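Local structure of capsular polysaccharide biosynthesis protein (Burkholderia pseudomallei, 4BQN) at residues A[122-127]-A[300-305]; A[137-142]-A[271-276]; A[151-156]-A[246-251]. The protein probably acts as an acetyltransferase in the biosynthesis of capsular polysaccharide, and binds coenzyme A. The protein carries 1 engineered substitution. All blocks are in the same frame, centred on the assembly; numbering follows the deposited sequence. Where two conformers were deposited one is given.

Contact 1 of 3, residues A[122-127]-A[300-305]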
loop_
_atom_site.group_PDB
_atom_site.type_symbol
_atom_site.label_atom_id
_atom_site.label_comp_id
_atom_site.label_asym_id
_atom_site.label_seq_id
_atom_site.Cartn_x
_atom_site.Cartn_y
_atom_site.Cartn_z
ATOM N N ASP A 122 11.772 4.855 -8.320
ATOM C CA ASP A 122 11.075 5.225 -9.538
ATOM C C ASP A 122 11.480 4.245 -10.637
ATOM O O ASP A 122 12.605 4.276 -11.142
ATOM C CB ASP A 122 11.342 6.689 -9.903
ATOM C CG ASP A 122 10.423 7.181 -10.993
ATOM O OD1 ASP A 122 10.465 6.601 -12.098
ATOM O OD2 ASP A 122 9.624 8.109 -10.723
ATOM N N ALA A 123 10.568 3.335 -10.958
ATOM C CA ALA A 123 10.796 2.324 -11.970
ATOM C C ALA A 123 10.934 2.894 -13.372
ATOM O O ALA A 123 11.604 2.288 -14.207
ATOM C CB ALA A 123 9.699 1.275 -11.934
ATOM N N LEU A 124 10.313 4.036 -13.659
ATOM C CA LEU A 124 10.520 4.618 -14.984
ATOM C C LEU A 124 11.969 5.064 -15.132
ATOM O O LEU A 124 12.552 4.910 -16.190
ATOM C CB LEU A 124 9.542 5.763 -15.253
ATOM C CG LEU A 124 9.524 6.211 -16.722
ATOM C CD1 LEU A 124 9.084 5.093 -17.660
ATOM C CD2 LEU A 124 8.619 7.415 -16.873
ATOM N N ILE A 125 12.547 5.609 -14.063
ATOM C CA ILE A 125 13.984 5.925 -14.048
ATOM C C ILE A 125 14.819 4.670 -14.315
ATOM O O ILE A 125 15.777 4.729 -15.075
ATOM C CB ILE A 125 14.381 6.676 -12.765
ATOM C CG1 ILE A 125 13.836 8.095 -12.877
ATOM C CG2 ILE A 125 15.899 6.691 -12.560
ATOM C CD1 ILE A 125 14.118 8.999 -11.701
ATOM N N ALA A 126 14.461 3.543 -13.697
ATOM C CA ALA A 126 15.159 2.291 -14.014
ATOM C C ALA A 126 15.151 1.994 -15.523
ATOM O O ALA A 126 16.180 1.644 -16.097
ATOM C CB ALA A 126 14.586 1.119 -13.225
ATOM N N GLY A 127 13.996 2.167 -16.164
ATOM C CA GLY A 127 13.909 1.988 -17.617
ATOM C C GLY A 127 14.777 2.959 -18.396
ATOM O O GLY A 127 15.418 2.585 -19.375
ATOM N N ARG A 300 1.481 -1.329 -19.336
ATOM C CA ARG A 300 1.766 -0.830 -20.686
ATOM C C ARG A 300 2.193 0.635 -20.699
ATOM O O ARG A 300 3.041 1.049 -21.505
ATOM C CB ARG A 300 0.520 -1.019 -21.575
ATOM C CG ARG A 300 0.754 -0.849 -23.068
ATOM C CD ARG A 300 -0.485 -1.225 -23.871
ATOM N NE ARG A 300 -1.541 -0.235 -23.674
ATOM C CZ ARG A 300 -2.341 0.209 -24.641
ATOM N NH1 ARG A 300 -2.211 -0.245 -25.885
ATOM N NH2 ARG A 300 -3.267 1.116 -24.364
ATOM N N TRP A 301 1.593 1.423 -19.813
ATOM C CA TRP A 301 1.816 2.873 -19.787
ATOM C C TRP A 301 3.249 3.243 -19.426
ATOM O O TRP A 301 3.700 4.331 -19.767
ATOM C CB TRP A 301 0.854 3.577 -18.825
ATOM C CG TRP A 301 0.780 2.886 -17.495
ATOM C CD1 TRP A 301 1.469 3.192 -16.365
ATOM C CD2 TRP A 301 -0.036 1.752 -17.180
ATOM N NE1 TRP A 301 1.142 2.306 -15.351
ATOM C CE2 TRP A 301 0.217 1.412 -15.831
ATOM C CE3 TRP A 301 -0.948 0.979 -17.920
ATOM C CZ2 TRP A 301 -0.426 0.338 -15.196
ATOM C CZ3 TRP A 301 -1.573 -0.086 -17.295
ATOM C CH2 TRP A 301 -1.302 -0.403 -15.948
ATOM N N VAL A 302 3.971 2.358 -18.733
ATOM C CA VAL A 302 5.354 2.620 -18.372
ATOM C C VAL A 302 6.266 2.650 -19.620
ATOM O O VAL A 302 7.003 3.608 -19.854
ATOM C CB VAL A 302 5.832 1.577 -17.345
ATOM C CG1 VAL A 302 7.277 1.819 -16.985
ATOM C CG2 VAL A 302 4.970 1.633 -16.088
ATOM N N ARG A 303 6.214 1.590 -20.437
ATOM C CA ARG A 303 7.017 1.612 -21.675
ATOM C C ARG A 303 6.525 2.684 -22.640
ATOM O O ARG A 303 7.319 3.276 -23.366
ATOM C CB ARG A 303 7.080 0.260 -22.388
ATOM C CG ARG A 303 8.063 -0.723 -21.771
ATOM C CD ARG A 303 8.264 -1.954 -22.646
ATOM N NE ARG A 303 8.762 -3.088 -21.862
ATOM C CZ ARG A 303 10.041 -3.297 -21.565
ATOM N NH1 ARG A 303 10.978 -2.441 -21.980
ATOM N NH2 ARG A 303 10.381 -4.356 -20.839
ATOM N N THR A 304 5.214 2.938 -22.645
ATOM C CA THR A 304 4.656 3.978 -23.497
ATOM C C THR A 304 5.201 5.353 -23.118
ATOM O O THR A 304 5.587 6.126 -24.002
ATOM C CB THR A 304 3.123 3.968 -23.444
ATOM O OG1 THR A 304 2.659 2.764 -24.053
ATOM C CG2 THR A 304 2.529 5.158 -24.186
ATOM N N ALA A 305 5.241 5.663 -21.820
ATOM C CA ALA A 305 5.788 6.941 -21.363
ATOM C C ALA A 305 7.271 7.073 -21.727
ATOM O O ALA A 305 7.704 8.133 -22.182
ATOM C CB ALA A 305 5.588 7.114 -19.867
#
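A helix-to-helix packing joint brings L124, in the first turn of helix 123-130, against V302 and A305 of helix 300-310. V302 and A305 are three positions apart, so they share a face of their helix, and the two branches of L124 divide between them. Leucine suits the place because its forked end can serve both: CG lies anti to the backbone N (chi1 -168°), which carries the methyls across to the other helix. L124 CD1 comes within 3.4 Å of the carbonyl oxygen V302 O and, in one of the two conformers of V302, 3.8 Å from its CG1. The two side chains slide past one another in opposite directions. A305, with a single methyl, meets L124 CD2 more loosely, CB to CD2 4.3 Å, and F292 of helix 285-296 also packs on V302. This buried joint lies about 11 Å from bound coenzyme A, measured from the V302 side chain. Aspartate is apt at the N-cap, where one carboxylate oxygen can turn back to the helix start; D122 OD2 is hydrogen-bonded to the hydroxyls of Y242 and T106. The capping bond from I125 N to D122 OD1 is 3.0 Å and arrives on the anti side, 27° out of the carboxylate plane.

Contact 2 of 3, residues A[137-142]-A[271-276]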
loop_
_atom_site.group_PDB
_atom_site.type_symbol
_atom_site.label_atom_id
_atom_site.label_comp_id
_atom_site.label_asym_id
_atom_site.label_seq_id
_atom_site.Cartn_x
_atom_site.Cartn_y
_atom_site.Cartn_z
ATOM N N THR A 137 18.699 14.659 -19.019
ATOM C CA THR A 137 17.690 14.521 -20.074
ATOM C C THR A 137 16.340 14.138 -19.466
ATOM O O THR A 137 15.304 14.707 -19.818
ATOM C CB THR A 137 18.112 13.495 -21.140
ATOM O OG1 THR A 137 19.356 13.904 -21.720
ATOM C CG2 THR A 137 17.070 13.393 -22.244
ATOM N N TYR A 138 16.360 13.190 -18.533
ATOM C CA TYR A 138 15.134 12.766 -17.866
ATOM C C TYR A 138 14.471 13.941 -17.153
ATOM O O TYR A 138 13.259 14.162 -17.304
ATOM C CB TYR A 138 15.428 11.642 -16.882
ATOM C CG TYR A 138 14.196 10.959 -16.323
ATOM C CD1 TYR A 138 13.510 11.489 -15.227
ATOM C CD2 TYR A 138 13.734 9.770 -16.884
ATOM C CE1 TYR A 138 12.384 10.849 -14.711
ATOM C CE2 TYR A 138 12.605 9.125 -16.394
ATOM C CZ TYR A 138 11.940 9.661 -15.301
ATOM O OH TYR A 138 10.822 9.011 -14.816
ATOM N N LEU A 139 15.255 14.703 -16.388
ATOM C CA LEU A 139 14.704 15.835 -15.649
ATOM C C LEU A 139 14.106 16.904 -16.573
ATOM O O LEU A 139 13.118 17.551 -16.211
ATOM C CB LEU A 139 15.734 16.425 -14.678
ATOM C CG LEU A 139 15.759 15.810 -13.260
ATOM C CD1 LEU A 139 14.524 16.220 -12.471
ATOM C CD2 LEU A 139 15.915 14.290 -13.237
ATOM N N ARG A 140 14.657 17.046 -17.779
ATOM C CA ARG A 140 14.100 17.990 -18.748
ATOM C C ARG A 140 12.801 17.490 -19.385
ATOM O O ARG A 140 12.075 18.281 -19.970
ATOM C CB ARG A 140 15.125 18.339 -19.832
ATOM C CG ARG A 140 16.242 19.246 -19.332
ATOM C CD ARG A 140 17.174 19.687 -20.452
ATOM N NE ARG A 140 17.986 18.591 -20.983
ATOM C CZ ARG A 140 19.239 18.320 -20.616
ATOM N NH1 ARG A 140 19.851 19.062 -19.702
ATOM N NH2 ARG A 140 19.883 17.301 -21.168
ATOM N N HIS A 141 12.501 16.190 -19.246
ATOM C CA HIS A 141 11.334 15.571 -19.899
ATOM C C HIS A 141 10.211 15.151 -18.944
ATOM O O HIS A 141 9.340 14.347 -19.305
ATOM C CB HIS A 141 11.781 14.364 -20.730
ATOM C CG HIS A 141 12.463 14.725 -22.016
ATOM N ND1 HIS A 141 13.781 15.122 -22.081
ATOM C CD2 HIS A 141 12.006 14.736 -23.290
ATOM C CE1 HIS A 141 14.106 15.367 -23.336
ATOM N NE2 HIS A 141 13.047 15.140 -24.091
ATOM N N LEU A 142 10.193 15.711 -17.737
ATOM C CA LEU A 142 9.159 15.299 -16.778
ATOM C C LEU A 142 7.760 15.583 -17.294
ATOM O O LEU A 142 6.839 14.798 -17.062
ATOM C CB LEU A 142 9.321 15.963 -15.423
ATOM C CG LEU A 142 10.611 15.684 -14.662
ATOM C CD1 LEU A 142 10.544 16.407 -13.328
ATOM C CD2 LEU A 142 10.843 14.198 -14.430
ATOM N N PRO A 271 16.520 16.988 -6.881
ATOM C CA PRO A 271 17.517 16.117 -6.266
ATOM C C PRO A 271 16.991 14.721 -5.970
ATOM O O PRO A 271 17.753 13.769 -6.063
ATOM C CB PRO A 271 17.882 16.838 -4.957
ATOM C CG PRO A 271 16.826 17.858 -4.746
ATOM C CD PRO A 271 16.348 18.234 -6.108
ATOM N N TYR A 272 15.714 14.588 -5.628
ATOM C CA TYR A 272 15.143 13.262 -5.404
ATOM C C TYR A 272 15.320 12.375 -6.646
ATOM O O TYR A 272 15.814 11.230 -6.571
ATOM C CB TYR A 272 13.659 13.342 -4.999
ATOM C CG TYR A 272 13.063 11.958 -4.851
ATOM C CD1 TYR A 272 13.168 11.259 -3.649
ATOM C CD2 TYR A 272 12.460 11.312 -5.939
ATOM C CE1 TYR A 272 12.664 9.970 -3.523
ATOM C CE2 TYR A 272 11.954 10.025 -5.827
ATOM C CZ TYR A 272 12.056 9.358 -4.617
ATOM O OH TYR A 272 11.559 8.086 -4.524
ATOM N N LEU A 273 14.923 12.907 -7.796
ATOM C CA LEU A 273 14.970 12.128 -9.025
ATOM C C LEU A 273 16.404 11.891 -9.501
ATOM O O LEU A 273 16.738 10.814 -9.972
ATOM C CB LEU A 273 14.109 12.781 -10.110
ATOM C CG LEU A 273 12.600 12.797 -9.809
ATOM C CD1 LEU A 273 11.890 13.695 -10.808
ATOM C CD2 LEU A 273 12.011 11.389 -9.826
ATOM N N LEU A 274 17.261 12.895 -9.373
ATOM C CA LEU A 274 18.673 12.698 -9.676
ATOM C C LEU A 274 19.289 11.598 -8.805
ATOM O O LEU A 274 20.067 10.769 -9.295
ATOM C CB LEU A 274 19.435 14.014 -9.519
ATOM C CG LEU A 274 19.118 15.115 -10.543
ATOM C CD1 LEU A 274 19.769 16.431 -10.153
ATOM C CD2 LEU A 274 19.497 14.728 -11.965
ATOM N N GLU A 275 18.934 11.576 -7.522
ATOM C CA GLU A 275 19.433 10.540 -6.606
ATOM C C GLU A 275 18.921 9.146 -6.969
ATOM O O GLU A 275 19.602 8.151 -6.759
ATOM C CB GLU A 275 19.098 10.896 -5.155
ATOM C CG GLU A 275 19.911 12.061 -4.605
ATOM C CD GLU A 275 19.575 12.430 -3.165
ATOM O OE1 GLU A 275 18.931 11.621 -2.463
ATOM O OE2 GLU A 275 19.960 13.540 -2.733
ATOM N N GLN A 276 17.718 9.071 -7.525
ATOM C CA GLN A 276 17.219 7.788 -8.043
ATOM C C GLN A 276 18.127 7.258 -9.148
ATOM O O GLN A 276 18.483 6.071 -9.164
ATOM C CB GLN A 276 15.768 7.911 -8.546
ATOM C CG GLN A 276 14.754 8.136 -7.434
ATOM C CD GLN A 276 14.493 6.866 -6.644
ATOM O OE1 GLN A 276 14.182 5.824 -7.218
ATOM N NE2 GLN A 276 14.637 6.942 -5.325
#
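L139, near the end of helix 135-140, and L142, which opens helix 142-151, close on L273 and L274 of helix 269-281 to form a small leucine cluster between helices. L273 is the buried centre of the packing. Its CB lies 3.9 Å from L139 CD2, while its CD1 reaches onward to meet L142 CD2 at 3.8 Å, a methyl-to-methyl encounter tip to tip. L273 CG stands anti to its carbonyl carbon (chi1 -66°), which directs the branch toward the 137-142 side. L139 and L273 cross obliquely, so that L139 CD2 bears on L273 CB while L139 CD1 lies near L273 CD1. Leucine fits here because its branched end offers two methyls, enough to meet more than one neighbour.

The outer side is looser. L274 is partly exposed and adds one methyl, with its CD2 3.8 Å from L139 CD2. R140 and E275, one on each segment, are exposed to solvent and make no contact across. H141, partly exposed at the N-cap of helix 142-151, turns back to its own segment: H141 ND1 donates to T137 O at 2.8 Å, the acceptor lying close to the ring plane, and the imidazole also meets the ring of F310. With only methyl, methylene and methine groups meeting between the segments, the attraction rests on dispersion and the exclusion of water, neither of which dictates a precise angle.

Contact 3 of 3, residues A[151-156]-A[246-251]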
loop_
_atom_site.group_PDB
_atom_site.type_symbol
_atom_site.label_atom_id
_atom_site.label_comp_id
_atom_site.label_asym_id
_atom_site.label_seq_id
_atom_site.Cartn_x
_atom_site.Cartn_y
_atom_site.Cartn_z
ATOM N N ILE A 151 -2.674 11.057 -20.679
ATOM C CA ILE A 151 -3.394 10.429 -21.782
ATOM C C ILE A 151 -3.854 9.018 -21.395
ATOM O O ILE A 151 -4.956 8.586 -21.779
ATOM C CB ILE A 151 -2.533 10.415 -23.065
ATOM C CG1 ILE A 151 -2.405 11.850 -23.606
ATOM C CG2 ILE A 151 -3.100 9.480 -24.127
ATOM C CD1 ILE A 151 -1.271 12.060 -24.590
ATOM N N ASP A 152 -3.047 8.332 -20.584
ATOM C CA ASP A 152 -3.322 6.948 -20.210
ATOM C C ASP A 152 -4.025 6.780 -18.864
ATOM O O ASP A 152 -4.097 5.656 -18.367
ATOM C CB ASP A 152 -2.014 6.149 -20.205
ATOM C CG ASP A 152 -1.439 5.968 -21.596
ATOM O OD1 ASP A 152 -2.194 6.140 -22.585
ATOM O OD2 ASP A 152 -0.228 5.656 -21.709
ATOM N N ILE A 153 -4.550 7.855 -18.269
ATOM C CA ILE A 153 -5.062 7.760 -16.897
ATOM C C ILE A 153 -6.176 6.721 -16.733
ATOM O O ILE A 153 -6.187 5.983 -15.739
ATOM C CB ILE A 153 -5.450 9.140 -16.329
ATOM C CG1 ILE A 153 -5.658 9.030 -14.818
ATOM C CG2 ILE A 153 -6.674 9.716 -17.058
ATOM C CD1 ILE A 153 -5.794 10.360 -14.122
ATOM N N ASP A 154 -7.082 6.615 -17.707
ATOM C CA ASP A 154 -8.169 5.649 -17.575
ATOM C C ASP A 154 -7.650 4.216 -17.631
ATOM O O ASP A 154 -8.134 3.342 -16.910
ATOM C CB ASP A 154 -9.234 5.856 -18.649
ATOM C CG ASP A 154 -10.011 7.142 -18.469
ATOM O OD1 ASP A 154 -10.097 7.642 -17.336
ATOM O OD2 ASP A 154 -10.574 7.631 -19.472
ATOM N N GLU A 155 -6.673 3.973 -18.495
ATOM C CA GLU A 155 -6.064 2.644 -18.610
ATOM C C GLU A 155 -5.381 2.282 -17.287
ATOM O O GLU A 155 -5.488 1.152 -16.803
ATOM C CB GLU A 155 -5.053 2.609 -19.753
ATOM C CG GLU A 155 -4.294 1.291 -19.881
ATOM C CD GLU A 155 -3.288 1.282 -21.013
ATOM O OE1 GLU A 155 -3.158 2.302 -21.722
ATOM O OE2 GLU A 155 -2.635 0.236 -21.198
ATOM N N ILE A 156 -4.645 3.238 -16.722
ATOM C CA ILE A 156 -3.965 3.022 -15.446
ATOM C C ILE A 156 -4.978 2.663 -14.371
ATOM O O ILE A 156 -4.805 1.669 -13.670
ATOM C CB ILE A 156 -3.141 4.254 -15.045
ATOM C CG1 ILE A 156 -1.963 4.444 -16.017
ATOM C CG2 ILE A 156 -2.630 4.110 -13.614
ATOM C CD1 ILE A 156 -1.357 5.841 -15.988
ATOM N N ARG A 246 -0.440 15.406 -12.504
ATOM C CA ARG A 246 -0.927 15.866 -11.205
ATOM C C ARG A 246 -2.185 16.732 -11.346
ATOM O O ARG A 246 -3.013 16.802 -10.429
ATOM C CB ARG A 246 0.178 16.635 -10.468
ATOM C CG ARG A 246 0.588 17.954 -11.122
ATOM C CD ARG A 246 1.825 18.570 -10.463
ATOM N NE ARG A 246 1.617 18.887 -9.046
ATOM C CZ ARG A 246 0.967 19.953 -8.587
ATOM N NH1 ARG A 246 0.443 20.846 -9.422
ATOM N NH2 ARG A 246 0.828 20.110 -7.280
ATOM N N ASP A 247 -2.340 17.379 -12.503
ATOM C CA ASP A 247 -3.459 18.296 -12.699
ATOM C C ASP A 247 -4.780 17.559 -12.979
ATOM O O ASP A 247 -5.833 18.193 -13.056
ATOM C CB ASP A 247 -3.116 19.319 -13.786
ATOM C CG ASP A 247 -1.933 20.191 -13.399
ATOM O OD1 ASP A 247 -1.867 20.617 -12.223
ATOM O OD2 ASP A 247 -1.050 20.422 -14.254
ATOM N N CYS A 248 -4.724 16.229 -13.080
ATOM C CA CYS A 248 -5.941 15.401 -13.140
ATOM C C CYS A 248 -6.613 15.251 -11.778
ATOM O O CYS A 248 -7.703 14.687 -11.687
ATOM C CB CYS A 248 -5.615 14.004 -13.674
ATOM S SG CYS A 248 -4.958 14.012 -15.354
ATOM N N PHE A 249 -5.963 15.735 -10.720
ATOM C CA PHE A 249 -6.386 15.490 -9.338
ATOM C C PHE A 249 -6.773 16.792 -8.682
ATOM O O PHE A 249 -6.037 17.763 -8.760
ATOM C CB PHE A 249 -5.247 14.791 -8.594
ATOM C CG PHE A 249 -4.917 13.460 -9.184
ATOM C CD1 PHE A 249 -4.003 13.355 -10.233
ATOM C CD2 PHE A 249 -5.561 12.303 -8.738
ATOM C CE1 PHE A 249 -3.731 12.129 -10.817
ATOM C CE2 PHE A 249 -5.286 11.072 -9.321
ATOM C CZ PHE A 249 -4.365 10.981 -10.357
ATOM N N ASP A 250 -7.922 16.795 -8.017
ATOM C CA ASP A 250 -8.509 18.023 -7.475
ATOM C C ASP A 250 -7.645 18.685 -6.414
ATOM O O ASP A 250 -7.696 19.903 -6.230
ATOM C CB ASP A 250 -9.896 17.748 -6.875
ATOM C CG ASP A 250 -10.948 17.401 -7.918
ATOM O OD1 ASP A 250 -10.671 17.494 -9.134
ATOM O OD2 ASP A 250 -12.071 17.030 -7.504
ATOM N N PHE A 251 -6.859 17.876 -5.711
ATOM C CA PHE A 251 -6.083 18.346 -4.551
ATOM C C PHE A 251 -4.734 18.977 -4.879
ATOM O O PHE A 251 -4.076 19.530 -3.995
ATOM C CB PHE A 251 -5.894 17.201 -3.545
ATOM C CG PHE A 251 -5.339 15.932 -4.158
ATOM C CD1 PHE A 251 -3.983 15.806 -4.424
ATOM C CD2 PHE A 251 -6.185 14.855 -4.476
ATOM C CE1 PHE A 251 -3.472 14.643 -4.995
ATOM C CE2 PHE A 251 -5.680 13.684 -5.049
ATOM C CZ PHE A 251 -4.315 13.576 -5.295
#
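I153 and C248 bring the backbones closest, their CA atoms 8.6 Å apart, one in the first turn of helix 153-167 and the other closing the 3-10 segment 246-248. The gap is bridged by I153, whose CD1 is the one atom touching both partners: it lies 3.7 Å from C248 CB, somewhat farther from C248 SG, and 4.1 Å from F249 CZ. An extended chain gives it this reach, with CG1 anti to the backbone N (chi1 -167°) and chi2 also close to 180°; CG2 is left between the backbone N and the carbonyl carbon. Isoleucine suits the place because its longer branch ends in a methyl that reaches across while CG2 stays by the helix. C248 offers a small, weakly polar side chain, met mainly at CB, and R150 of helix 142-151 packs on it too. The F249 ring meets the methyl obliquely.

The motif on the first side is a helix-to-helix junction. D152 is the single residue between helix 142-151 and helix 153-167, at the N-cap of the second, although its side chain makes no capping bond; its carbonyl oxygen takes the first-turn bond, I156 N to D152 O at 3.0 Å. The helix begun here carries E163 and R167, both seen to bind coenzyme A, farther along its length. On the other segment the 3-10 turn is closed by F249 N donating to R246 O at 3.2 Å, and S252 OG also bonds to that oxygen. F249 suits a buried corner rich in aromatics: its ring meets Y245 edge-to-face and Y103 at a slant.

Overall arrangement
After the four-stranded parallel sheet and the strand pair 107-108/121-122, the chain enters helix 123-130, where contact 1 begins. Contact 1 closes the widest loop, joining that helix start to 300-305 near the C terminus. Contact 2 closes a smaller loop within it, from 137-142 to 271-276, and contact 3 a smaller one still, from 151-156 to 246-251, so the three are concentric and none cross. Contacts 1 and 2 join helices; contact 3 ties a helix start to the loop before strand 260-262. Contact 1 touches both others: D122 N bonds, probably, to Q276 OE1, and R300 NE makes a salt bridge to E155 OE2. Contacts 2 and 3 stay about 9 Å apart at their nearest atoms.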